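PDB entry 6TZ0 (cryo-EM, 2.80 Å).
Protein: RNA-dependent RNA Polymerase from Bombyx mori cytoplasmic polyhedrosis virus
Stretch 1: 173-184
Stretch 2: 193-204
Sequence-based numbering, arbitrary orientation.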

# COMPACT_ATOMS: atom_id res chain seq x y z
N LEU A 173 37.76 -10.08 17.64
CA LEU A 173 37.41 -11.46 17.95
C LEU A 173 36.37 -12.03 17.00
O LEU A 173 36.24 -13.25 16.92
N LEU A 174 35.62 -11.20 16.28
CA LEU A 174 34.63 -11.73 15.35
C LEU A 174 35.10 -11.75 13.90
O LEU A 174 34.63 -12.60 13.14
N PHE A 175 36.01 -10.87 13.49
CA PHE A 175 36.27 -10.71 12.07
C PHE A 175 37.74 -10.83 11.67
O PHE A 175 38.04 -10.68 10.48
N HIS A 176 38.65 -11.08 12.60
CA HIS A 176 40.07 -11.23 12.24
C HIS A 176 40.35 -12.71 12.05
O HIS A 176 40.63 -13.44 13.00
N LYS A 177 40.26 -13.16 10.80
CA LYS A 177 40.52 -14.55 10.43
C LYS A 177 41.54 -14.49 9.30
O LYS A 177 41.18 -14.49 8.12
N GLY A 178 42.82 -14.45 9.65
CA GLY A 178 43.87 -14.43 8.65
C GLY A 178 44.39 -13.03 8.38
O GLY A 178 44.32 -12.13 9.21
N ASP A 179 44.92 -12.85 7.17
CA ASP A 179 45.44 -11.57 6.72
C ASP A 179 44.57 -10.91 5.66
O ASP A 179 45.01 -9.95 5.02
N GLU A 180 43.36 -11.40 5.45
CA GLU A 180 42.35 -10.73 4.65
C GLU A 180 41.03 -10.76 5.39
O GLU A 180 40.90 -11.39 6.45
N PHE A 181 40.04 -10.07 4.84
CA PHE A 181 38.71 -10.11 5.42
C PHE A 181 38.08 -11.48 5.17
O PHE A 181 38.37 -12.12 4.16
N PRO A 182 37.25 -11.97 6.10
CA PRO A 182 36.67 -13.32 5.94
C PRO A 182 35.68 -13.44 4.79
O PRO A 182 35.36 -14.57 4.40
N PHE A 183 35.20 -12.33 4.26
CA PHE A 183 34.25 -12.31 3.16
C PHE A 183 34.33 -10.94 2.51
O PHE A 183 34.99 -10.03 3.02
N TYR A 184 33.65 -10.81 1.37
CA TYR A 184 33.53 -9.53 0.69
C TYR A 184 32.32 -9.61 -0.22
O TYR A 184 31.79 -10.69 -0.48
N ILE A 193 30.76 -12.89 -1.38
CA ILE A 193 31.69 -13.99 -1.60
C ILE A 193 32.47 -14.24 -0.31
O ILE A 193 33.06 -13.31 0.25
N PHE A 194 32.44 -15.48 0.17
CA PHE A 194 33.21 -15.87 1.34
C PHE A 194 34.63 -16.26 0.94
O PHE A 194 34.82 -16.96 -0.05
N ASN A 195 35.61 -15.78 1.71
CA ASN A 195 36.98 -16.26 1.55
C ASN A 195 37.30 -17.38 2.53
O ASN A 195 37.90 -18.38 2.14
N ASP A 196 36.90 -17.23 3.79
CA ASP A 196 37.08 -18.26 4.80
C ASP A 196 35.78 -19.05 4.92
O ASP A 196 34.76 -18.51 5.36
N LYS A 197 35.81 -20.32 4.53
CA LYS A 197 34.63 -21.16 4.61
C LYS A 197 34.35 -21.65 6.03
O LYS A 197 33.28 -22.19 6.28
N SER A 198 35.29 -21.46 6.95
CA SER A 198 35.12 -21.97 8.31
C SER A 198 34.31 -21.01 9.17
O SER A 198 34.00 -21.32 10.32
N VAL A 199 33.94 -19.84 8.62
CA VAL A 199 33.27 -18.83 9.42
C VAL A 199 31.77 -19.11 9.43
O VAL A 199 31.26 -19.89 8.61
N ALA A 200 31.05 -18.49 10.37
CA ALA A 200 29.63 -18.74 10.54
C ALA A 200 28.81 -18.10 9.42
O ALA A 200 29.29 -17.26 8.67
N SER A 201 27.54 -18.52 9.34
CA SER A 201 26.68 -18.08 8.25
C SER A 201 26.07 -16.71 8.52
O SER A 201 25.94 -15.89 7.61
N ILE A 202 25.69 -16.45 9.78
CA ILE A 202 25.07 -15.18 10.16
C ILE A 202 26.11 -14.10 10.41
O ILE A 202 25.76 -12.95 10.71
N LEU A 203 27.39 -14.43 10.26
CA LEU A 203 28.47 -13.51 10.59
C LEU A 203 28.55 -12.23 9.75
O LEU A 203 29.01 -11.22 10.29
N PRO A 204 28.17 -12.18 8.45
CA PRO A 204 28.17 -10.86 7.78
C PRO A 204 27.11 -9.87 8.24
O PRO A 204 27.14 -8.72 7.80

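A short antiparallel pairing often serves as a clamp, with the backbone fixing the register and the side chains filling the space beside it; these two stretches of the Bombyx mori cytoplasmic polyhedrosis virus polymerase are a compact example, burying 774 Å² between them. Tyr184 N donates to Ile193 O at 2.8 Å, and the return bond from Ile193 N to Tyr184 O, 2.6 Å long, is weak because its angle is poor. Just before the stretch 1 strand begins and just after the stretch 2 strand ends, Pro182 O accepts from both Asn195 N (3.0 Å) and Asp196 N (3.1 Å), so one carbonyl holds the start of the loop. Asn195 ND2 (chi1 m) adds a weak hydrogen bond to Phe181 O at 3.4 Å.

The alternation of a β pair then sorts the side chains onto two faces. Phe183 (chi1 p) and Phe194 (chi1 m) share one, with Phe183 CB 4.0 Å from Phe194 CD1. The Phe183 ring reaches on to the end of stretch 2, where Pro204 lies over its face in a CH-pi contact, Pro204 CG standing 3.8 Å from the ring centroid. Leu203 (t, m) meets the same ring at its edge, Leu203 CD1 to Phe183 CE2 being 3.5 Å. Leu203 CD1 also lies 3.6 Å from Phe175 CD1, so a single leucine links two aromatic rings of stretch 1.

On the other face, Tyr184 (chi1 p) lays its ring against Ile193 (chi1 m, chi2 97°, between wells), with Ile193 CB 4.0 Å from the ring centroid. Asn195 ND2 sits at the ring edge, 3.4 Å from Tyr184 CD1.

Polar proximity is not always bonding. Lys177 (chi1 m), Asn195, Asp196 (chi1 m) and Val199 (chi1 p) point toward the opposing stretch, yet Asp196 OD2 and Lys177 O, 2.9 Å apart, are both acceptors. The Lys177 ammonium approaches a methyl instead, with Lys177 NZ 3.9 Å from Val199 CG2.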

# COMPACT_ATOMS: atom_id res chain seq x y z
CB LEU A 173 36.89 -11.57 19.38
CG LEU A 173 37.87 -11.45 20.53
CD1 LEU A 173 37.11 -11.43 21.84
CD2 LEU A 173 38.85 -12.60 20.49
CB LEU A 174 33.32 -10.94 15.44
CG LEU A 174 32.49 -11.08 16.71
CD1 LEU A 174 31.35 -10.09 16.71
CD2 LEU A 174 31.96 -12.49 16.85
CB PHE A 175 35.74 -9.35 11.59
CG PHE A 175 34.31 -9.12 11.93
CD1 PHE A 175 33.30 -9.79 11.27
CD2 PHE A 175 33.96 -8.21 12.92
CE1 PHE A 175 31.98 -9.58 11.59
CE2 PHE A 175 32.64 -7.99 13.24
CZ PHE A 175 31.65 -8.67 12.58
CB HIS A 176 40.97 -10.61 13.29
CG HIS A 176 42.42 -10.63 12.93
ND1 HIS A 176 42.94 -9.86 11.91
CD2 HIS A 176 43.47 -11.30 13.46
CE1 HIS A 176 44.24 -10.07 11.81
NE2 HIS A 176 44.59 -10.94 12.75
CB LYS A 177 39.24 -15.27 10.00
CG LYS A 177 38.46 -15.98 11.10
CD LYS A 177 37.75 -15.02 12.04
CE LYS A 177 37.14 -15.74 13.21
NZ LYS A 177 36.13 -16.73 12.77
CB ASP A 179 46.87 -11.72 6.20
CG ASP A 179 47.89 -11.89 7.32
OD1 ASP A 179 47.65 -11.34 8.41
OD2 ASP A 179 48.91 -12.57 7.11
CB GLU A 180 42.21 -11.35 3.26
CG GLU A 180 43.39 -11.12 2.34
CD GLU A 180 43.16 -11.68 0.96
OE1 GLU A 180 42.13 -12.36 0.76
OE2 GLU A 180 44.01 -11.45 0.07
CB PHE A 181 37.83 -9.01 4.82
CG PHE A 181 38.28 -7.62 5.14
CD1 PHE A 181 38.10 -7.09 6.41
CD2 PHE A 181 38.82 -6.81 4.16
CE1 PHE A 181 38.50 -5.80 6.71
CE2 PHE A 181 39.21 -5.51 4.45
CZ PHE A 181 39.05 -5.01 5.73
CB PRO A 182 35.98 -13.57 7.28
CG PRO A 182 36.63 -12.63 8.22
CD PRO A 182 36.95 -11.42 7.43
CB PHE A 183 32.82 -12.62 3.65
CG PHE A 183 32.38 -11.79 4.81
CD1 PHE A 183 31.81 -10.54 4.63
CD2 PHE A 183 32.53 -12.25 6.11
CE1 PHE A 183 31.42 -9.78 5.70
CE2 PHE A 183 32.14 -11.49 7.18
CZ PHE A 183 31.59 -10.25 6.97
CB TYR A 184 34.80 -9.17 -0.09
CG TYR A 184 35.13 -10.09 -1.24
CD1 TYR A 184 35.82 -11.28 -1.04
CD2 TYR A 184 34.79 -9.74 -2.54
CE1 TYR A 184 36.13 -12.11 -2.08
CE2 TYR A 184 35.10 -10.57 -3.60
CZ TYR A 184 35.77 -11.75 -3.36
OH TYR A 184 36.08 -12.57 -4.42
CB ILE A 193 32.63 -13.70 -2.78
CG1 ILE A 193 31.87 -13.62 -4.10
CG2 ILE A 193 33.72 -14.74 -2.87
CD1 ILE A 193 31.52 -12.22 -4.55
CB PHE A 194 32.54 -17.05 2.05
CG PHE A 194 31.25 -16.69 2.73
CD1 PHE A 194 31.25 -16.23 4.04
CD2 PHE A 194 30.05 -16.79 2.05
CE1 PHE A 194 30.06 -15.90 4.66
CE2 PHE A 194 28.87 -16.45 2.67
CZ PHE A 194 28.87 -16.01 3.97
CB ASN A 195 37.97 -15.11 1.75
CG ASN A 195 37.99 -14.15 0.59
OD1 ASN A 195 37.92 -14.56 -0.57
ND2 ASN A 195 38.08 -12.87 0.89
CB ASP A 196 37.45 -17.64 6.14
CG ASP A 196 38.83 -17.03 6.14
OD1 ASP A 196 39.73 -17.58 5.47
OD2 ASP A 196 39.02 -15.98 6.78
CB LYS A 197 34.76 -22.36 3.68
CG LYS A 197 34.96 -22.02 2.22
CD LYS A 197 33.74 -21.34 1.64
CE LYS A 197 33.87 -21.21 0.13
NZ LYS A 197 34.93 -20.25 -0.27
CB SER A 198 36.48 -22.24 8.93
OG SER A 198 37.22 -21.03 9.05
CB VAL A 199 33.61 -17.44 8.86
CG1 VAL A 199 32.76 -17.10 7.64
CG2 VAL A 199 33.55 -16.36 9.93
CB ALA A 200 29.15 -18.21 11.88
CB SER A 201 25.59 -19.12 8.01
OG SER A 201 24.79 -19.25 9.16
CB ILE A 202 24.16 -15.48 11.37
CG1 ILE A 202 23.10 -14.39 11.57
CG2 ILE A 202 25.00 -15.65 12.61
CD1 ILE A 202 22.18 -14.19 10.40
CB LEU A 203 29.77 -14.32 10.58
CG LEU A 203 31.07 -13.88 11.25
CD1 LEU A 203 31.91 -13.00 10.38
CD2 LEU A 203 30.77 -13.20 12.57
CB PRO A 204 27.98 -11.23 6.31
CG PRO A 204 28.56 -12.53 6.19
CD PRO A 204 28.21 -13.25 7.44